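6-phospho-beta-d glycosidase (Streptococcus pyogenes, PDB 5FOO) probably hydrolyses 6-phosphorylated beta-glucosides as a family 1 glycoside hydrolase, and here holds 6-phosphocyclophellitol. Local coordinates at residues Ile77-Leu82 / Asp140-Phe145; Val157-Val162 / Val291-Leu296; Val203-Arg208 / Ala287-Asp292. The protein carries 1 engineered substitution. One frame throughout, in Å; residues are numbered along the deposited sequence.

In the fold
All three contacts belong to one (beta/alpha)8 barrel, the fold of glycoside hydrolase family 1. Contact 1 closes before the others open, joining the short helix 79-82 after strand 72-76 to helix 136-153. That helix leads into strand 159-161, which in contact 2 faces strand 293-297 across the barrel interior. Contact 3, outside the barrel wall, sets helix 186-208 against the loop entering strand 293-297; contacts 2 and 3 thus end on the same stretch, sharing Val-291 and Asp-292. Their centres are about 11 Å apart, and contact 1 is centred about 17 Å from each. Phe-142 of contact 1 touches both Val-162 and Val-203, so the three join in one packed region on one side of the barrel.

Contact 1: residues Ile77-Leu82 / Asp140-Phe145; sequences IQWTRL and DLFVAF
Trp-79 lies flat against Phe-145, and the indole then runs on toward the backbone of helix 136-153. Followed outward, the tryptophan CB rests 4.0 Å from CE2 of the Phe-145 ring. CG is anti to the backbone N (chi1 -163°), which starts the indole over that ring; CG and CD1 sit above its CG, and the five-membered ring and the phenyl form an offset stack with centroids 4.4 Å apart and planes at 6°. Two CH-pi contacts go with the stack: CA of Trp-79 stands over the phenyl face, and CB of Phe-145 lies over the five-membered ring. NE1 gives its N-H to a water 3.0 Å away, which donates in turn to Leu-141 O. Further out, CZ2 comes to 3.4 Å from Phe-142 N, CH2 meets Phe-142 CB at 3.5 Å, and CZ3 meets Phe-142 CD1 at 3.7 Å, the two rings being oblique at 48°. At the rim of the phenyl, Ile-77 CG2 and Leu-82 CD2 both reach CE1 of Phe-145. Leu-126 of helix 124-130 and Phe-86 also pack on the tryptophan. No direct hydrogen bond joins the two segments: a buried aromatic cluster attaches the short helix 79-82 that follows strand 72-76 to helix 136-153 through dispersion and ring stacking, while the water satisfies the indole N-H.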
loop_
_atom_site.group_PDB
_atom_site.type_symbol
_atom_site.label_atom_id
_atom_site.label_comp_id
_atom_site.label_asym_id
_atom_site.label_seq_id
_atom_site.Cartn_x
_atom_site.Cartn_y
_atom_site.Cartn_z
ATOM N N ILE A 77 -4.245 5.029 9.774
ATOM C CA ILE A 77 -4.055 5.649 11.101
ATOM C C ILE A 77 -2.545 5.625 11.357
ATOM O O ILE A 77 -1.887 4.560 11.213
ATOM C CB ILE A 77 -4.814 4.869 12.215
ATOM C CG1 ILE A 77 -6.340 4.942 12.028
ATOM C CG2 ILE A 77 -4.438 5.343 13.609
ATOM C CD1 ILE A 77 -7.148 4.042 12.978
ATOM N N GLN A 78 -2.025 6.790 11.731
ATOM C CA GLN A 78 -0.601 6.981 12.117
ATOM C C GLN A 78 -0.386 6.669 13.552
ATOM O O GLN A 78 -0.926 7.341 14.386
ATOM C CB GLN A 78 -0.126 8.392 11.853
ATOM C CG GLN A 78 -0.118 8.732 10.354
ATOM C CD GLN A 78 0.698 9.989 10.038
ATOM O OE1 GLN A 78 1.913 9.969 10.067
ATOM N NE2 GLN A 78 0.011 11.072 9.718
ATOM N N TRP A 79 0.427 5.643 13.810
ATOM C CA TRP A 79 0.983 5.340 15.097
ATOM C C TRP A 79 1.535 6.612 15.785
ATOM O O TRP A 79 1.337 6.828 17.003
ATOM C CB TRP A 79 2.101 4.322 14.837
ATOM C CG TRP A 79 2.590 3.546 15.978
ATOM C CD1 TRP A 79 2.300 3.733 17.296
ATOM C CD2 TRP A 79 3.506 2.422 15.908
ATOM N NE1 TRP A 79 2.983 2.811 18.066
ATOM C CE2 TRP A 79 3.722 1.988 17.238
ATOM C CE3 TRP A 79 4.167 1.745 14.839
ATOM C CZ2 TRP A 79 4.570 0.932 17.539
ATOM C CZ3 TRP A 79 4.990 0.703 15.140
ATOM C CH2 TRP A 79 5.208 0.307 16.489
ATOM N N THR A 80 2.203 7.455 14.996
ATOM C CA THR A 80 2.805 8.671 15.489
ATOM C C THR A 80 1.796 9.755 15.874
ATOM O O THR A 80 2.175 10.662 16.578
ATOM C CB THR A 80 3.774 9.285 14.445
ATOM O OG1 THR A 80 3.098 9.511 13.183
ATOM C CG2 THR A 80 4.978 8.402 14.282
ATOM N N ARG A 81 0.527 9.647 15.448
ATOM C CA ARG A 81 -0.561 10.573 15.889
ATOM C C ARG A 81 -1.381 9.994 17.030
ATOM O O ARG A 81 -1.723 10.705 17.938
ATOM C CB ARG A 81 -1.515 10.895 14.715
ATOM C CG ARG A 81 -2.618 11.852 15.080
ATOM C CD ARG A 81 -3.468 12.212 13.908
ATOM N NE ARG A 81 -2.774 12.938 12.867
ATOM C CZ ARG A 81 -2.369 14.195 12.920
ATOM N NH1 ARG A 81 -2.557 14.915 13.971
ATOM N NH2 ARG A 81 -1.746 14.748 11.843
ATOM N N LEU A 82 -1.734 8.719 16.953
ATOM C CA LEU A 82 -2.670 8.125 17.945
ATOM C C LEU A 82 -2.040 7.867 19.317
ATOM O O LEU A 82 -2.718 7.964 20.337
ATOM C CB LEU A 82 -3.260 6.825 17.444
ATOM C CG LEU A 82 -4.379 6.210 18.317
ATOM C CD1 LEU A 82 -5.509 7.237 18.609
ATOM C CD2 LEU A 82 -4.932 4.991 17.592
ATOM N N ASP A 140 5.852 -5.947 19.110
ATOM C CA ASP A 140 4.884 -5.979 20.238
ATOM C C ASP A 140 4.269 -4.627 20.491
ATOM O O ASP A 140 3.117 -4.567 20.794
ATOM C CB ASP A 140 5.536 -6.484 21.533
ATOM C CG ASP A 140 5.752 -7.999 21.533
ATOM O OD1 ASP A 140 5.031 -8.748 20.864
ATOM O OD2 ASP A 140 6.659 -8.464 22.220
ATOM N N LEU A 141 5.035 -3.536 20.390
ATOM C CA LEU A 141 4.474 -2.214 20.581
ATOM C C LEU A 141 3.455 -1.851 19.419
ATOM O O LEU A 141 2.433 -1.180 19.641
ATOM C CB LEU A 141 5.584 -1.181 20.680
ATOM C CG LEU A 141 6.620 -1.353 21.781
ATOM C CD1 LEU A 141 7.610 -0.212 21.789
ATOM C CD2 LEU A 141 5.957 -1.482 23.147
ATOM N N PHE A 142 3.742 -2.324 18.210
ATOM C CA PHE A 142 2.810 -2.176 17.088
ATOM C C PHE A 142 1.468 -2.879 17.394
ATOM O O PHE A 142 0.389 -2.340 17.150
ATOM C CB PHE A 142 3.472 -2.680 15.792
ATOM C CG PHE A 142 2.605 -2.652 14.576
ATOM C CD1 PHE A 142 2.142 -1.470 14.072
ATOM C CD2 PHE A 142 2.352 -3.818 13.886
ATOM C CE1 PHE A 142 1.394 -1.442 12.950
ATOM C CE2 PHE A 142 1.573 -3.789 12.765
ATOM C CZ PHE A 142 1.090 -2.608 12.309
ATOM N N VAL A 143 1.556 -4.052 17.976
ATOM C CA VAL A 143 0.359 -4.798 18.402
ATOM C C VAL A 143 -0.434 -4.043 19.424
ATOM O O VAL A 143 -1.642 -3.991 19.346
ATOM C CB VAL A 143 0.720 -6.201 18.981
ATOM C CG1 VAL A 143 -0.489 -6.909 19.604
ATOM C CG2 VAL A 143 1.356 -7.058 17.887
ATOM N N ALA A 144 0.229 -3.458 20.395
ATOM C CA ALA A 144 -0.473 -2.680 21.377
ATOM C C ALA A 144 -1.166 -1.472 20.761
ATOM O O ALA A 144 -2.325 -1.137 21.124
ATOM C CB ALA A 144 0.460 -2.309 22.490
ATOM N N PHE A 145 -0.482 -0.810 19.799
ATOM C CA PHE A 145 -1.121 0.240 19.001
ATOM C C PHE A 145 -2.383 -0.269 18.269
ATOM O O PHE A 145 -3.405 0.405 18.266
ATOM C CB PHE A 145 -0.088 0.831 18.003
ATOM C CG PHE A 145 -0.658 1.479 16.807
ATOM C CD1 PHE A 145 -1.438 2.615 16.922
ATOM C CD2 PHE A 145 -0.304 1.034 15.522
ATOM C CE1 PHE A 145 -1.918 3.247 15.799
ATOM C CE2 PHE A 145 -0.813 1.643 14.419
ATOM C CZ PHE A 145 -1.608 2.753 14.551
HETATM O O HOH W 1 2.775 1.568 20.827
#

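Contact 2: residues Val157-Val162 / Val291-Leu296. With EDO (1,2-ethanediol), chain H.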
loop_
_atom_site.group_PDB
_atom_site.type_symbol
_atom_site.label_atom_id
_atom_site.label_comp_id
_atom_site.label_asym_id
_atom_site.label_seq_id
_atom_site.Cartn_x
_atom_site.Cartn_y
_atom_site.Cartn_z
ATOM N N VAL A 157 -15.539 0.925 12.391
ATOM C CA VAL A 157 -14.729 0.339 11.315
ATOM C C VAL A 157 -14.778 -1.193 11.382
ATOM O O VAL A 157 -14.405 -1.804 12.406
ATOM C CB VAL A 157 -13.247 0.761 11.452
ATOM C CG1 VAL A 157 -12.392 0.110 10.366
ATOM C CG2 VAL A 157 -13.123 2.278 11.450
ATOM N N LYS A 158 -15.199 -1.780 10.274
ATOM C CA LYS A 158 -15.275 -3.217 10.106
ATOM C C LYS A 158 -14.295 -3.789 9.096
ATOM O O LYS A 158 -14.348 -4.983 8.783
ATOM C CB LYS A 158 -16.702 -3.568 9.626
ATOM C CG LYS A 158 -17.826 -3.183 10.604
ATOM C CD LYS A 158 -17.504 -3.370 12.076
ATOM C CE LYS A 158 -18.760 -3.356 12.968
ATOM N NZ LYS A 158 -18.482 -3.472 14.416
ATOM N N ASP A 159 -13.414 -2.941 8.568
ATOM C CA ASP A 159 -12.545 -3.314 7.464
ATOM C C ASP A 159 -11.150 -2.797 7.743
ATOM O O ASP A 159 -10.900 -1.597 7.639
ATOM C CB ASP A 159 -13.052 -2.720 6.171
ATOM C CG ASP A 159 -14.345 -3.374 5.705
ATOM O OD1 ASP A 159 -14.334 -4.491 5.130
ATOM O OD2 ASP A 159 -15.370 -2.685 5.893
ATOM N N TRP A 160 -10.264 -3.711 8.094
ATOM C CA TRP A 160 -8.995 -3.380 8.642
ATOM C C TRP A 160 -7.854 -4.028 7.807
ATOM O O TRP A 160 -7.994 -5.148 7.329
ATOM C CB TRP A 160 -8.922 -3.919 10.064
ATOM C CG TRP A 160 -9.779 -3.262 11.048
ATOM C CD1 TRP A 160 -11.010 -3.711 11.494
ATOM C CD2 TRP A 160 -9.512 -2.064 11.755
ATOM N NE1 TRP A 160 -11.514 -2.844 12.441
ATOM C CE2 TRP A 160 -10.603 -1.838 12.643
ATOM C CE3 TRP A 160 -8.477 -1.132 11.729
ATOM C CZ2 TRP A 160 -10.663 -0.727 13.485
ATOM C CZ3 TRP A 160 -8.545 -0.043 12.602
ATOM C CH2 TRP A 160 -9.643 0.157 13.433
ATOM N N PHE A 161 -6.730 -3.334 7.719
ATOM C CA PHE A 161 -5.546 -3.817 7.049
ATOM C C PHE A 161 -4.308 -3.522 7.874
ATOM O O PHE A 161 -4.179 -2.465 8.440
ATOM C CB PHE A 161 -5.509 -3.239 5.628
ATOM C CG PHE A 161 -6.555 -3.822 4.731
ATOM C CD1 PHE A 161 -6.343 -5.025 4.083
ATOM C CD2 PHE A 161 -7.781 -3.209 4.602
ATOM C CE1 PHE A 161 -7.345 -5.624 3.320
ATOM C CE2 PHE A 161 -8.790 -3.783 3.813
ATOM C CZ PHE A 161 -8.581 -4.983 3.187
ATOM N N VAL A 162 -3.392 -4.483 7.973
ATOM C CA VAL A 162 -2.307 -4.332 8.924
ATOM C C VAL A 162 -1.158 -3.458 8.327
ATOM O O VAL A 162 -0.692 -2.551 8.994
ATOM C CB VAL A 162 -1.740 -5.681 9.437
ATOM C CG1 VAL A 162 -0.606 -5.404 10.451
ATOM C CG2 VAL A 162 -2.805 -6.511 10.164
ATOM N N VAL A 291 -5.120 -13.987 6.978
ATOM C CA VAL A 291 -6.018 -12.907 6.590
ATOM C C VAL A 291 -7.427 -13.404 6.252
ATOM O O VAL A 291 -7.570 -14.513 5.828
ATOM C CB VAL A 291 -5.465 -12.137 5.385
ATOM C CG1 VAL A 291 -4.088 -11.516 5.697
ATOM C CG2 VAL A 291 -5.465 -12.990 4.119
ATOM N N ASP A 292 -8.448 -12.570 6.412
ATOM C CA ASP A 292 -9.850 -12.851 5.872
ATOM C C ASP A 292 -9.909 -12.512 4.400
ATOM O O ASP A 292 -10.647 -13.099 3.614
ATOM C CB ASP A 292 -10.850 -11.949 6.599
ATOM C CG ASP A 292 -10.883 -12.238 8.051
ATOM O OD1 ASP A 292 -11.018 -13.434 8.283
ATOM O OD2 ASP A 292 -10.763 -11.367 8.962
ATOM N N TYR A 293 -9.104 -11.531 4.016
ATOM C CA TYR A 293 -9.111 -11.005 2.676
ATOM C C TYR A 293 -7.842 -10.174 2.411
ATOM O O TYR A 293 -7.038 -9.949 3.330
ATOM C CB TYR A 293 -10.397 -10.204 2.413
ATOM C CG TYR A 293 -10.726 -9.004 3.223
ATOM C CD1 TYR A 293 -9.893 -8.478 4.174
ATOM C CD2 TYR A 293 -11.936 -8.331 2.980
ATOM C CE1 TYR A 293 -10.219 -7.360 4.881
ATOM C CE2 TYR A 293 -12.289 -7.214 3.700
ATOM C CZ TYR A 293 -11.400 -6.706 4.610
ATOM O OH TYR A 293 -11.735 -5.592 5.331
ATOM N N LEU A 294 -7.642 -9.771 1.166
ATOM C CA LEU A 294 -6.437 -9.011 0.796
ATOM C C LEU A 294 -6.784 -7.785 0.035
ATOM O O LEU A 294 -7.769 -7.749 -0.739
ATOM C CB LEU A 294 -5.517 -9.810 -0.094
ATOM C CG LEU A 294 -4.764 -10.947 0.591
ATOM C CD1 LEU A 294 -4.193 -11.840 -0.494
ATOM C CD2 LEU A 294 -3.700 -10.513 1.588
ATOM N N GLY A 295 -5.936 -6.794 0.203
ATOM C CA GLY A 295 -5.810 -5.787 -0.829
ATOM C C GLY A 295 -4.589 -6.104 -1.648
ATOM O O GLY A 295 -3.537 -6.507 -1.094
ATOM N N LEU A 296 -4.733 -5.960 -2.951
ATOM C CA LEU A 296 -3.660 -6.174 -3.884
ATOM C C LEU A 296 -3.441 -4.905 -4.665
ATOM O O LEU A 296 -4.374 -4.386 -5.239
ATOM C CB LEU A 296 -3.958 -7.311 -4.848
ATOM C CG LEU A 296 -4.056 -8.634 -4.122
ATOM C CD1 LEU A 296 -4.257 -9.719 -5.153
ATOM C CD2 LEU A 296 -2.823 -8.960 -3.279
HETATM C C1 EDO H . -17.272 -5.595 5.997
HETATM O O1 EDO H . -16.365 -6.030 4.986
HETATM C C2 EDO H . -17.469 -6.645 7.040
HETATM O O2 EDO H . -16.415 -7.554 6.852
#
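Strands 159-161 and 293-296 face each other without pairing: their axes come no closer than 8.7 Å and diverge by 63°, so the strands meet through side chains, with Phe-161 and Gly-295 nearest in backbone. Tyr-293 does most of this. Its CG sits between the backbone N and the carbonyl carbon (chi1 61°). The far end of the ring reaches Asp-159, where the hydroxyl donates to OD1 of that residue over 2.8 Å, using the anti lone pair of the oxygen; carboxylate and ring are nearly coplanar. The same OD1 takes a second hydrogen bond, 2.6 Å long, from O1 of an ethanediol probably left by the crystallisation liquor. OD2 forms a salt bridge with Arg-112, so the carboxylate is gripped at both oxygens, which would favour its charged form. Beside this polar group, CZ of Phe-161 comes within 3.3 Å of CE1 of Tyr-293. The rings are near parallel at 10° but slid apart, with centroids 4.9 Å from each other and little overlap. Phe-161 CE1 goes on to the backbone of strand 293-297, 3.6 Å from Gly-295 N. Ile-222, on intervening strand 218-224, also touches Phe-161, and Phe-411 meets the tyrosine ring. Such inward-facing side chains from non-adjacent strands, filling the space enclosed by the sheet, are characteristic of the TIM-barrel interior.

Contact 3: residues Val203-Arg208 / Ala287-Asp292; sequences VIQAYR and AENRVD
Arg-208 and Asp-292 reach tip to tip and supply the charged part of the contact, a salt bridge from NH2 to OD1 at 3.0 Å whose hydrogen bond is weak (133°), the guanidinium and carboxylate planes being turned 54° apart. NH2 makes a straighter bond to Arg-290 O at 2.8 Å, approaching nearly along the C=O axis though that oxygen lies tilted from the guanidinium plane. The extended chain from CG to NE carries the group out to these acceptors. Two waters add to the grip: one takes N-H groups from Arg-208 NH1 and Arg-290 N, and the other joins Arg-208 NE to Asp-292 OD2. That carboxylate oxygen also accepts from Ile-219 N of strand 218-224. Van der Waals packing lies beneath the charges. Ile-204 CD1 packs on the backbone at Arg-290 C (3.8 Å) and on the side chain of Val-291 (CG1, 4.0 Å), while its CG2 meets Asn-289 CB and also lies under one face of the guanidinium. Asn-289 packs beside Gln-205, their CA atoms being the nearest pair. This is the outer layer of a TIM barrel, where the C-terminal end of helix 186-208 is joined to the loop leading from helix 280-288 into strand 293-297.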
loop_
_atom_site.group_PDB
_atom_site.type_symbol
_atom_site.label_atom_id
_atom_site.label_comp_id
_atom_site.label_asym_id
_atom_site.label_seq_id
_atom_site.Cartn_x
_atom_site.Cartn_y
_atom_site.Cartn_z
ATOM N N VAL A 203 -1.202 -8.984 14.934
ATOM C CA VAL A 203 -2.254 -7.984 14.901
ATOM C C VAL A 203 -3.587 -8.684 14.618
ATOM O O VAL A 203 -4.632 -8.345 15.224
ATOM C CB VAL A 203 -1.963 -6.832 13.897
ATOM C CG1 VAL A 203 -3.184 -5.952 13.755
ATOM C CG2 VAL A 203 -0.812 -6.002 14.491
ATOM N N ILE A 204 -3.546 -9.637 13.713
ATOM C CA ILE A 204 -4.728 -10.450 13.421
ATOM C C ILE A 204 -5.208 -11.192 14.641
ATOM O O ILE A 204 -6.395 -11.172 14.923
ATOM C CB ILE A 204 -4.496 -11.392 12.228
ATOM C CG1 ILE A 204 -4.400 -10.560 10.930
ATOM C CG2 ILE A 204 -5.590 -12.449 12.136
ATOM C CD1 ILE A 204 -3.903 -11.386 9.728
ATOM N N GLN A 205 -4.298 -11.772 15.414
ATOM C CA GLN A 205 -4.696 -12.421 16.642
ATOM C C GLN A 205 -5.387 -11.394 17.528
ATOM O O GLN A 205 -6.431 -11.703 18.102
ATOM C CB GLN A 205 -3.526 -13.051 17.376
ATOM C CG GLN A 205 -3.831 -13.813 18.688
ATOM C CD GLN A 205 -2.560 -14.370 19.285
ATOM O OE1 GLN A 205 -2.402 -15.581 19.435
ATOM N NE2 GLN A 205 -1.600 -13.502 19.515
ATOM N N ALA A 206 -4.796 -10.205 17.673
ATOM C CA ALA A 206 -5.293 -9.214 18.613
ATOM C C ALA A 206 -6.687 -8.757 18.194
ATOM O O ALA A 206 -7.544 -8.561 19.048
ATOM C CB ALA A 206 -4.340 -8.031 18.763
ATOM N N TYR A 207 -6.932 -8.670 16.874
ATOM C CA TYR A 207 -8.188 -8.196 16.378
ATOM C C TYR A 207 -9.263 -9.212 16.804
ATOM O O TYR A 207 -10.345 -8.823 17.278
ATOM C CB TYR A 207 -8.171 -8.034 14.838
ATOM C CG TYR A 207 -9.537 -7.644 14.301
ATOM C CD1 TYR A 207 -10.033 -6.399 14.596
ATOM C CD2 TYR A 207 -10.354 -8.544 13.569
ATOM C CE1 TYR A 207 -11.284 -6.003 14.162
ATOM C CE2 TYR A 207 -11.620 -8.161 13.143
ATOM C CZ TYR A 207 -12.091 -6.889 13.474
ATOM O OH TYR A 207 -13.302 -6.385 13.095
ATOM N N ARG A 208 -8.952 -10.496 16.596
ATOM C CA ARG A 208 -9.930 -11.577 16.790
ATOM C C ARG A 208 -10.260 -11.902 18.250
ATOM O O ARG A 208 -11.365 -12.319 18.533
ATOM C CB ARG A 208 -9.560 -12.807 16.020
ATOM C CG ARG A 208 -9.597 -12.507 14.550
ATOM C CD ARG A 208 -9.263 -13.725 13.777
ATOM N NE ARG A 208 -9.360 -13.535 12.348
ATOM C CZ ARG A 208 -8.563 -14.161 11.463
ATOM N NH1 ARG A 208 -7.671 -15.060 11.855
ATOM N NH2 ARG A 208 -8.707 -13.930 10.175
ATOM N N ALA A 287 0.807 -19.542 11.472
ATOM C CA ALA A 287 -0.025 -20.562 10.882
ATOM C C ALA A 287 -1.511 -20.414 11.343
ATOM O O ALA A 287 -2.455 -20.741 10.584
ATOM C CB ALA A 287 0.488 -21.948 11.258
ATOM N N GLU A 288 -1.689 -19.881 12.539
ATOM C CA GLU A 288 -3.010 -19.784 13.124
ATOM C C GLU A 288 -3.745 -18.450 12.921
ATOM O O GLU A 288 -4.915 -18.361 13.274
ATOM C CB GLU A 288 -2.889 -20.007 14.565
ATOM C CG GLU A 288 -2.643 -21.445 14.898
ATOM C CD GLU A 288 -2.299 -21.633 16.349
ATOM O OE1 GLU A 288 -2.461 -20.679 17.130
ATOM O OE2 GLU A 288 -1.800 -22.711 16.660
ATOM N N ASN A 289 -3.086 -17.451 12.326
ATOM C CA ASN A 289 -3.601 -16.069 12.268
ATOM C C ASN A 289 -3.321 -15.512 10.902
ATOM O O ASN A 289 -2.284 -14.840 10.670
ATOM C CB ASN A 289 -2.959 -15.247 13.333
ATOM C CG ASN A 289 -3.348 -15.702 14.726
ATOM O OD1 ASN A 289 -2.632 -16.445 15.440
ATOM N ND2 ASN A 289 -4.468 -15.254 15.126
ATOM N N ARG A 290 -4.205 -15.891 9.987
ATOM C CA ARG A 290 -4.094 -15.565 8.564
ATOM C C ARG A 290 -5.254 -14.603 8.137
ATOM O O ARG A 290 -6.240 -14.430 8.841
ATOM C CB ARG A 290 -4.137 -16.859 7.748
ATOM C CG ARG A 290 -3.126 -17.921 8.187
ATOM C CD ARG A 290 -3.428 -19.313 7.563
ATOM N NE ARG A 290 -4.720 -19.850 8.075
ATOM C CZ ARG A 290 -5.836 -20.022 7.370
ATOM N NH1 ARG A 290 -5.874 -19.798 6.048
ATOM N NH2 ARG A 290 -6.929 -20.479 7.994
ATOM N N VAL A 291 -5.120 -13.987 6.978
ATOM C CA VAL A 291 -6.018 -12.907 6.590
ATOM C C VAL A 291 -7.427 -13.404 6.252
ATOM O O VAL A 291 -7.570 -14.513 5.828
ATOM C CB VAL A 291 -5.465 -12.137 5.385
ATOM C CG1 VAL A 291 -4.088 -11.516 5.697
ATOM C CG2 VAL A 291 -5.465 -12.990 4.119
ATOM N N ASP A 292 -8.448 -12.570 6.412
ATOM C CA ASP A 292 -9.850 -12.851 5.872
ATOM C C ASP A 292 -9.909 -12.512 4.400
ATOM O O ASP A 292 -10.647 -13.099 3.614
ATOM C CB ASP A 292 -10.850 -11.949 6.599
ATOM C CG ASP A 292 -10.883 -12.238 8.051
ATOM O OD1 ASP A 292 -11.018 -13.434 8.283
ATOM O OD2 ASP A 292 -10.763 -11.367 8.962
HETATM O O HOH W 2 -6.594 -17.320 10.146
HETATM O O HOH W 3 -11.245 -11.719 11.559
#